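PDB 3NQP: SusD superfamily protein from Bacteroides fragilis NCTC 9343, which probably binds sugar polymers at the bacterial outer membrane, as SusD-type glycan-capturing proteins do. Local coordinates for residues F271-A276 with Y364-G369; S252-A257 with N262-F267; R36-Q41 with F89-N94. All blocks are in the same frame, centred on the assembly; numbering follows the deposited sequence.

How the interactions relate
Along the chain, interaction 3 is completed first, then interaction 2, then interaction 1, so the three follow one another in series. Their centres lie about 18 Å (1 and 2), 24 Å (1 and 3) and 23 Å (2 and 3) apart. Interaction 2 includes the start of strand 265-269, and the loop leaving that strand supplies 271-276 to interaction 1. Direct packing links 1 to its neighbours: Y364 meets A257, while F271 and A276 lie against R36. The partner strand 377-381 receives side chains from interaction 2, and A39 and W40 of 36-41 also lie on it, so the small two-stranded sheet probably ties the early helices to the SusD-family region.

Interaction 1: F271-A276 with Y364-G369; sequences FLEGEA and YVNAQG
E273 and N366 mark the closest backbone approach, their CA atoms 9.1 Å apart, so the loop 271-276 and the turn at 366-369 face each other with no direct main-chain bond between them. E273 does the reaching, from a loop shaped by a classic beta bulge in which L272 O accepts from both E275 N and A276 N. Its CG is anti to the backbone N (chi1 -177°) and the chain stays extended, which carries the carboxylate across the gap. There its two oxygens divide the work. OE1 takes the phenol proton of Y364, 2.7 Å from OH, on its anti lone pair, and lies at the edge of the ring near its plane. OE2 receives ND2 of N366 at 2.9 Å; the donor comes on the syn side, 32° out of the carboxylate plane, while OE2 lies close to the amide plane of N366. Two waters reinforce the grip: one accepts from E273 N and donates to Y364 OH, and the other donates both to E273 OE2 and to Q368 OE1. A glutamate suits this place because it can accept from several donors at once. Asparagine suits the other side because its ND2 faces E273 while its OD1 accepts from A370 N. At this surface the type I turn N366-G369 connects strand 364-365 to antiparallel strand 371-372, whose V372 packs against E273, Y364 and N366.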
loop_
_atom_site.group_PDB
_atom_site.type_symbol
_atom_site.label_atom_id
_atom_site.label_comp_id
_atom_site.label_asym_id
_atom_site.label_seq_id
_atom_site.Cartn_x
_atom_site.Cartn_y
_atom_site.Cartn_z
ATOM N N PHE A 271 -0.608 15.389 -1.186
ATOM C CA PHE A 271 -1.860 15.982 -1.609
ATOM C C PHE A 271 -1.865 17.363 -0.946
ATOM O O PHE A 271 -1.361 17.513 0.158
ATOM C CB PHE A 271 -3.063 15.082 -1.218
ATOM C CG PHE A 271 -3.208 13.868 -2.138
ATOM C CD1 PHE A 271 -3.718 14.011 -3.435
ATOM C CD2 PHE A 271 -2.774 12.631 -1.751
ATOM C CE1 PHE A 271 -3.803 12.932 -4.300
ATOM C CE2 PHE A 271 -2.832 11.558 -2.594
ATOM C CZ PHE A 271 -3.358 11.696 -3.887
ATOM N N LEU A 272 -2.355 18.374 -1.658
ATOM C CA LEU A 272 -2.228 19.778 -1.235
ATOM C C LEU A 272 -3.508 20.514 -1.590
ATOM O O LEU A 272 -3.941 20.472 -2.735
ATOM C CB LEU A 272 -1.027 20.430 -1.940
ATOM C CG LEU A 272 -0.648 21.895 -1.680
ATOM C CD1 LEU A 272 -0.266 22.124 -0.193
ATOM C CD2 LEU A 272 0.484 22.341 -2.626
ATOM N N GLU A 273 -4.157 21.107 -0.592
ATOM C CA GLU A 273 -5.336 21.941 -0.836
ATOM C C GLU A 273 -5.074 22.916 -1.976
ATOM O O GLU A 273 -4.004 23.496 -2.085
ATOM C CB GLU A 273 -5.743 22.698 0.416
ATOM C CG GLU A 273 -6.999 23.535 0.264
ATOM C CD GLU A 273 -7.426 24.184 1.572
ATOM O OE1 GLU A 273 -6.766 24.001 2.606
ATOM O OE2 GLU A 273 -8.453 24.848 1.568
ATOM N N GLY A 274 -6.048 23.033 -2.864
ATOM C CA GLY A 274 -5.907 23.893 -4.020
ATOM C C GLY A 274 -5.127 23.337 -5.176
ATOM O O GLY A 274 -5.003 24.017 -6.184
ATOM N N GLU A 275 -4.598 22.122 -5.054
ATOM C CA GLU A 275 -3.835 21.498 -6.155
ATOM C C GLU A 275 -4.404 20.107 -6.493
ATOM O O GLU A 275 -4.865 19.877 -7.607
ATOM C CB GLU A 275 -2.361 21.424 -5.780
ATOM C CG GLU A 275 -1.419 20.822 -6.850
ATOM C CD GLU A 275 0.058 20.870 -6.407
ATOM O OE1 GLU A 275 0.481 20.022 -5.569
ATOM O OE2 GLU A 275 0.805 21.749 -6.886
ATOM N N ALA A 276 -4.395 19.196 -5.522
ATOM C CA ALA A 276 -4.948 17.853 -5.709
ATOM C C ALA A 276 -5.320 17.317 -4.351
ATOM O O ALA A 276 -4.598 17.545 -3.365
ATOM C CB ALA A 276 -3.945 16.956 -6.388
ATOM N N TYR A 364 -8.140 17.785 6.718
ATOM C CA TYR A 364 -8.604 18.747 7.748
ATOM C C TYR A 364 -9.775 19.572 7.276
ATOM O O TYR A 364 -10.187 19.491 6.118
ATOM C CB TYR A 364 -7.444 19.663 8.180
ATOM C CG TYR A 364 -6.792 20.404 7.026
ATOM C CD1 TYR A 364 -7.523 21.289 6.217
ATOM C CD2 TYR A 364 -5.443 20.202 6.721
ATOM C CE1 TYR A 364 -6.922 21.950 5.151
ATOM C CE2 TYR A 364 -4.832 20.869 5.669
ATOM C CZ TYR A 364 -5.581 21.724 4.872
ATOM O OH TYR A 364 -4.964 22.338 3.808
ATOM N N VAL A 365 -10.329 20.379 8.178
ATOM C CA VAL A 365 -11.370 21.303 7.819
ATOM C C VAL A 365 -10.680 22.653 7.762
ATOM O O VAL A 365 -10.029 23.076 8.738
ATOM C CB VAL A 365 -12.496 21.321 8.849
ATOM C CG1 VAL A 365 -13.581 22.275 8.410
ATOM C CG2 VAL A 365 -13.072 19.895 9.084
ATOM N N ASN A 366 -10.817 23.340 6.635
ATOM C CA ASN A 366 -10.098 24.581 6.445
ATOM C C ASN A 366 -10.781 25.762 7.157
ATOM O O ASN A 366 -11.801 25.588 7.837
ATOM C CB ASN A 366 -9.880 24.824 4.936
ATOM C CG ASN A 366 -11.136 25.124 4.199
ATOM O OD1 ASN A 366 -12.172 25.480 4.796
ATOM N ND2 ASN A 366 -11.075 24.990 2.885
ATOM N N ALA A 367 -10.225 26.957 7.020
ATOM C CA ALA A 367 -10.731 28.117 7.782
ATOM C C ALA A 367 -12.157 28.493 7.338
ATOM O O ALA A 367 -12.921 29.048 8.117
ATOM C CB ALA A 367 -9.762 29.332 7.648
ATOM N N GLN A 368 -12.534 28.137 6.116
ATOM C CA GLN A 368 -13.894 28.342 5.633
ATOM C C GLN A 368 -14.871 27.239 6.063
ATOM O O GLN A 368 -16.028 27.241 5.649
ATOM C CB GLN A 368 -13.893 28.471 4.104
ATOM C CG GLN A 368 -13.105 29.692 3.572
ATOM C CD GLN A 368 -11.568 29.592 3.739
ATOM O OE1 GLN A 368 -10.953 28.530 3.514
ATOM N NE2 GLN A 368 -10.946 30.709 4.159
ATOM N N GLY A 369 -14.423 26.291 6.879
ATOM C CA GLY A 369 -15.322 25.232 7.359
ATOM C C GLY A 369 -15.536 24.085 6.366
ATOM O O GLY A 369 -16.420 23.251 6.570
HETATM O O HOH W 1 -2.958 21.364 1.999
HETATM O O HOH W 2 -8.409 27.374 2.524
#

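Interaction 2: S252-A257 with N262-F267; sequences SQVFNA and NDEIIF
N262 supplies the polar link to V254: its ND2 donates to V254 O at 3.1 Å with an N-H...O angle of 146°. The carbonyl is met from a direction tilted out of its plane, although the oxygen lies close to the plane of the N262 amide. The same ND2 also donates to N259 O, so one NH2 group is shared between a helix carbonyl and a carbonyl of the connection. OD1 of N262 accepts the backbone N of E264 at 3.1 Å, forming an Asx turn at the start of the type I turn N262-I265. This turn leads into strand 265-269 of the small antiparallel sheet with 377-381. Asparagine suits the position because its amide both donates and accepts.

Van der Waals contact falls to V254: its methyl CG2 presses on E264 OE1, 3.1 Å away, a short approach, and CG1 stands 3.9 Å from OE2. V254 and E264 cross at about a right angle, while CD1 of I265 closes in on V254 O at 4.0 Å.

The charge of the buried E264 carboxylate is probably compensated beyond the segments: OE1 makes a salt bridge to R412 and accepts from L248 N, and OE2 makes one to R381, which V254 also touches.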
loop_
_atom_site.group_PDB
_atom_site.type_symbol
_atom_site.label_atom_id
_atom_site.label_comp_id
_atom_site.label_asym_id
_atom_site.label_seq_id
_atom_site.Cartn_x
_atom_site.Cartn_y
_atom_site.Cartn_z
ATOM N N SER A 252 -1.950 8.597 15.652
ATOM C CA SER A 252 -2.740 9.517 14.817
ATOM C C SER A 252 -1.861 10.614 14.217
ATOM O O SER A 252 -2.169 11.120 13.163
ATOM C CB SER A 252 -3.895 10.166 15.581
ATOM O OG SER A 252 -3.399 10.969 16.635
ATOM N N GLN A 253 -0.776 10.974 14.899
ATOM C CA GLN A 253 0.111 12.049 14.430
ATOM C C GLN A 253 0.858 11.607 13.196
ATOM O O GLN A 253 1.450 12.449 12.491
ATOM C CB GLN A 253 1.128 12.420 15.521
ATOM C CG GLN A 253 0.541 13.280 16.655
ATOM C CD GLN A 253 0.292 14.692 16.174
ATOM O OE1 GLN A 253 -0.699 14.958 15.529
ATOM N NE2 GLN A 253 1.228 15.594 16.461
ATOM N N VAL A 254 0.924 10.288 12.981
ATOM C CA VAL A 254 1.612 9.787 11.803
ATOM C C VAL A 254 0.925 10.359 10.559
ATOM O O VAL A 254 1.605 10.739 9.608
ATOM C CB VAL A 254 1.722 8.233 11.798
ATOM C CG1 VAL A 254 2.217 7.733 10.408
ATOM C CG2 VAL A 254 2.641 7.759 12.985
ATOM N N PHE A 255 -0.413 10.437 10.579
ATOM C CA PHE A 255 -1.236 10.723 9.375
ATOM C C PHE A 255 -1.720 12.136 9.344
ATOM O O PHE A 255 -2.189 12.594 8.311
ATOM C CB PHE A 255 -2.431 9.769 9.320
ATOM C CG PHE A 255 -2.001 8.375 9.513
ATOM C CD1 PHE A 255 -1.494 7.670 8.450
ATOM C CD2 PHE A 255 -1.987 7.792 10.780
ATOM C CE1 PHE A 255 -1.003 6.368 8.627
ATOM C CE2 PHE A 255 -1.506 6.524 10.970
ATOM C CZ PHE A 255 -1.005 5.792 9.856
ATOM N N ASN A 256 -1.593 12.808 10.491
ATOM C CA ASN A 256 -2.158 14.138 10.676
ATOM C C ASN A 256 -1.660 15.071 9.572
ATOM O O ASN A 256 -0.440 15.216 9.342
ATOM C CB ASN A 256 -1.776 14.622 12.068
ATOM C CG ASN A 256 -2.251 16.039 12.376
ATOM O OD1 ASN A 256 -2.674 16.798 11.499
ATOM N ND2 ASN A 256 -2.121 16.414 13.640
ATOM N N ALA A 257 -2.607 15.699 8.876
ATOM C CA ALA A 257 -2.283 16.530 7.713
ATOM C C ALA A 257 -1.530 17.805 8.126
ATOM O O ALA A 257 -0.983 18.513 7.279
ATOM C CB ALA A 257 -3.567 16.844 6.893
ATOM N N ASN A 262 6.804 13.813 8.763
ATOM C CA ASN A 262 7.383 13.545 10.095
ATOM C C ASN A 262 8.415 12.416 10.087
ATOM O O ASN A 262 8.649 11.747 9.073
ATOM C CB ASN A 262 6.267 13.246 11.064
ATOM C CG ASN A 262 5.463 12.045 10.650
ATOM O OD1 ASN A 262 5.972 10.915 10.722
ATOM N ND2 ASN A 262 4.189 12.262 10.204
ATOM N N ASP A 263 9.047 12.208 11.232
ATOM C CA ASP A 263 10.221 11.328 11.333
ATOM C C ASP A 263 9.924 9.823 11.118
ATOM O O ASP A 263 10.836 9.044 10.960
ATOM C CB ASP A 263 10.915 11.535 12.724
ATOM C CG ASP A 263 11.678 12.857 12.810
ATOM O OD1 ASP A 263 11.782 13.568 11.794
ATOM O OD2 ASP A 263 12.173 13.165 13.893
ATOM N N GLU A 264 8.665 9.414 11.147
ATOM C CA GLU A 264 8.309 8.001 10.889
ATOM C C GLU A 264 8.204 7.736 9.408
ATOM O O GLU A 264 8.269 6.602 8.964
ATOM C CB GLU A 264 6.965 7.703 11.550
ATOM C CG GLU A 264 6.549 6.251 11.486
ATOM C CD GLU A 264 5.406 5.920 12.449
ATOM O OE1 GLU A 264 5.407 6.412 13.623
ATOM O OE2 GLU A 264 4.548 5.099 12.074
ATOM N N ILE A 265 7.976 8.780 8.621
ATOM C CA ILE A 265 7.717 8.616 7.204
ATOM C C ILE A 265 9.028 8.563 6.436
ATOM O O ILE A 265 9.952 9.303 6.740
ATOM C CB ILE A 265 6.821 9.767 6.669
ATOM C CG1 ILE A 265 5.379 9.663 7.260
ATOM C CG2 ILE A 265 6.729 9.762 5.118
ATOM C CD1 ILE A 265 4.483 10.828 6.835
ATOM N N ILE A 266 9.095 7.662 5.455
ATOM C CA ILE A 266 10.212 7.547 4.532
ATOM C C ILE A 266 9.836 8.217 3.190
ATOM O O ILE A 266 10.518 9.123 2.727
ATOM C CB ILE A 266 10.592 6.072 4.249
ATOM C CG1 ILE A 266 11.311 5.433 5.440
ATOM C CG2 ILE A 266 11.563 6.010 3.104
ATOM C CD1 ILE A 266 10.538 4.509 6.331
ATOM N N PHE A 267 8.733 7.788 2.599
ATOM C CA PHE A 267 8.235 8.400 1.367
ATOM C C PHE A 267 6.694 8.427 1.343
ATOM O O PHE A 267 6.038 7.411 1.624
ATOM C CB PHE A 267 8.811 7.727 0.102
ATOM C CG PHE A 267 8.211 8.277 -1.139
ATOM C CD1 PHE A 267 8.640 9.484 -1.640
ATOM C CD2 PHE A 267 7.186 7.598 -1.801
ATOM C CE1 PHE A 267 8.063 10.036 -2.778
ATOM C CE2 PHE A 267 6.576 8.172 -2.919
ATOM C CZ PHE A 267 7.029 9.389 -3.401
#

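Interaction 3: R36-Q41 with F89-N94; sequences RDAAWQ and FGRITN
R91 meets A38 and D37 where helix 21-37 gives way to helix 39-48, and this one arginine carries the whole approach from helix 89-102. The nearest CA atoms, of A38 and R91, are 9.3 Å apart, a gap that the long side chain bridges. With CG anti to the carbonyl carbon (chi1 -77°) and the chain extended as far as NE, the guanidinium is delivered to the bend between the two helices.

The tight part lies on the flat group. The CB of A38 rests over one face of the guanidinium, 3.7 Å from R91 NE, while the CB of D37 sits at its edge, 3.3 Å from R91 NH2. Alanine suits this buried place because a single methyl lets the plane settle close to the backbone. The rotation of the guanidinium is fixed from outside the two segments: NE donates to the carbonyl O of H34, near the C-terminal end of helix 21-37, and NH1 makes a weak hydrogen bond to D87 O. The positive charge so near that helix end is probably favourable.

The other side is looser. D37 is exposed, and its OD2 stays 4.7 Å from R91 NH2: opposite charges near each other but not in contact, probably a weak attraction at most. Its other oxygen is engaged by R36, which grips OD1 side-on through NE at 3.2 Å and through NH2 at 3.0 Å in a salt bridge. A bound acetate, probably from the crystallisation liquor, also lies near the R91 side chain.

Helix 110-135 backs the arginine through Y127. One side chain reaching from a helix to the junction of two consecutive helices is consistent with the mostly helical, TPR-related scaffold of SusD-family proteins.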
loop_
_atom_site.group_PDB
_atom_site.type_symbol
_atom_site.label_atom_id
_atom_site.label_comp_id
_atom_site.label_asym_id
_atom_site.label_seq_id
_atom_site.Cartn_x
_atom_site.Cartn_y
_atom_site.Cartn_z
ATOM N N ARG A 36 1.610 10.777 -8.051
ATOM C CA ARG A 36 0.504 11.087 -7.145
ATOM C C ARG A 36 -0.826 10.593 -7.741
ATOM O O ARG A 36 -1.660 9.987 -7.042
ATOM C CB ARG A 36 0.421 12.594 -6.908
ATOM C CG ARG A 36 -0.771 13.057 -6.094
ATOM C CD ARG A 36 -1.067 14.539 -6.288
ATOM N NE ARG A 36 -1.457 14.792 -7.669
ATOM C CZ ARG A 36 -1.257 15.920 -8.325
ATOM N NH1 ARG A 36 -0.670 16.963 -7.748
ATOM N NH2 ARG A 36 -1.646 15.985 -9.579
ATOM N N ASP A 37 -1.022 10.870 -9.026
ATOM C CA ASP A 37 -2.247 10.485 -9.708
ATOM C C ASP A 37 -2.452 8.956 -9.776
ATOM O O ASP A 37 -3.569 8.507 -9.934
ATOM C CB ASP A 37 -2.270 11.038 -11.150
ATOM C CG ASP A 37 -2.392 12.566 -11.210
ATOM O OD1 ASP A 37 -2.646 13.213 -10.180
ATOM O OD2 ASP A 37 -2.183 13.107 -12.301
ATOM N N ALA A 38 -1.385 8.179 -9.666
ATOM C CA ALA A 38 -1.511 6.693 -9.600
ATOM C C ALA A 38 -1.560 6.128 -8.190
ATOM O O ALA A 38 -1.640 4.896 -8.011
ATOM C CB ALA A 38 -0.372 6.049 -10.367
ATOM N N ALA A 39 -1.562 6.994 -7.175
ATOM C CA ALA A 39 -1.494 6.531 -5.791
ATOM C C ALA A 39 -2.734 5.743 -5.338
ATOM O O ALA A 39 -2.619 4.754 -4.609
ATOM C CB ALA A 39 -1.249 7.693 -4.845
ATOM N N TRP A 40 -3.913 6.162 -5.760
ATOM C CA TRP A 40 -5.123 5.430 -5.360
ATOM C C TRP A 40 -5.044 4.025 -5.935
ATOM O O TRP A 40 -5.297 3.040 -5.246
ATOM C CB TRP A 40 -6.371 6.148 -5.858
ATOM C CG TRP A 40 -7.646 5.461 -5.503
ATOM C CD1 TRP A 40 -8.289 4.505 -6.244
ATOM C CD2 TRP A 40 -8.461 5.680 -4.339
ATOM N NE1 TRP A 40 -9.438 4.125 -5.629
ATOM C CE2 TRP A 40 -9.575 4.823 -4.453
ATOM C CE3 TRP A 40 -8.349 6.500 -3.227
ATOM C CZ2 TRP A 40 -10.571 4.778 -3.499
ATOM C CZ3 TRP A 40 -9.348 6.478 -2.268
ATOM C CH2 TRP A 40 -10.442 5.622 -2.407
ATOM N N GLN A 41 -4.654 3.908 -7.200
ATOM C CA GLN A 41 -4.572 2.574 -7.784
ATOM C C GLN A 41 -3.534 1.706 -7.068
ATOM O O GLN A 41 -3.739 0.491 -6.893
ATOM C CB GLN A 41 -4.243 2.657 -9.281
ATOM C CG GLN A 41 -4.096 1.352 -9.925
ATOM C CD GLN A 41 -4.005 1.490 -11.417
ATOM O OE1 GLN A 41 -5.010 1.302 -12.124
ATOM N NE2 GLN A 41 -2.801 1.838 -11.919
ATOM N N PHE A 89 1.897 2.633 -18.472
ATOM C CA PHE A 89 2.983 2.726 -19.471
ATOM C C PHE A 89 3.236 4.159 -19.940
ATOM O O PHE A 89 4.373 4.491 -20.316
ATOM C CB PHE A 89 2.799 1.750 -20.659
ATOM C CG PHE A 89 3.171 0.338 -20.313
ATOM C CD1 PHE A 89 4.500 -0.009 -20.105
ATOM C CD2 PHE A 89 2.199 -0.614 -20.136
ATOM C CE1 PHE A 89 4.850 -1.284 -19.765
ATOM C CE2 PHE A 89 2.541 -1.883 -19.769
ATOM C CZ PHE A 89 3.866 -2.237 -19.603
ATOM N N GLY A 90 2.218 5.021 -19.906
ATOM C CA GLY A 90 2.458 6.430 -20.249
ATOM C C GLY A 90 3.462 7.047 -19.266
ATOM O O GLY A 90 4.447 7.718 -19.669
ATOM N N ARG A 91 3.248 6.773 -17.976
ATOM C CA ARG A 91 4.166 7.225 -16.918
ATOM C C ARG A 91 5.580 6.688 -17.099
ATOM O O ARG A 91 6.557 7.441 -16.983
ATOM C CB ARG A 91 3.628 6.793 -15.559
ATOM C CG ARG A 91 2.496 7.669 -15.086
ATOM C CD ARG A 91 1.627 6.889 -14.141
ATOM N NE ARG A 91 0.615 7.736 -13.555
ATOM C CZ ARG A 91 -0.650 7.790 -13.945
ATOM N NH1 ARG A 91 -1.128 7.043 -14.944
ATOM N NH2 ARG A 91 -1.446 8.622 -13.316
ATOM N N ILE A 92 5.666 5.376 -17.332
ATOM C CA ILE A 92 6.948 4.704 -17.582
ATOM C C ILE A 92 7.689 5.353 -18.762
ATOM O O ILE A 92 8.896 5.588 -18.681
ATOM C CB ILE A 92 6.798 3.176 -17.835
ATOM C CG1 ILE A 92 6.472 2.473 -16.516
ATOM C CG2 ILE A 92 8.106 2.563 -18.467
ATOM C CD1 ILE A 92 5.886 1.078 -16.659
ATOM N N THR A 93 6.983 5.650 -19.845
ATOM C CA THR A 93 7.666 6.181 -21.022
ATOM C C THR A 93 8.248 7.575 -20.759
ATOM O O THR A 93 9.279 7.919 -21.330
ATOM C CB THR A 93 6.769 6.124 -22.289
ATOM O OG1 THR A 93 5.534 6.804 -22.040
ATOM C CG2 THR A 93 6.486 4.675 -22.631
ATOM N N ASN A 94 7.622 8.359 -19.879
ATOM C CA ASN A 94 8.173 9.628 -19.456
ATOM C C ASN A 94 9.439 9.450 -18.633
ATOM O O ASN A 94 10.385 10.251 -18.756
ATOM C CB ASN A 94 7.141 10.483 -18.690
ATOM C CG ASN A 94 5.986 10.982 -19.595
ATOM O OD1 ASN A 94 5.950 10.715 -20.800
ATOM N ND2 ASN A 94 5.046 11.678 -19.003
#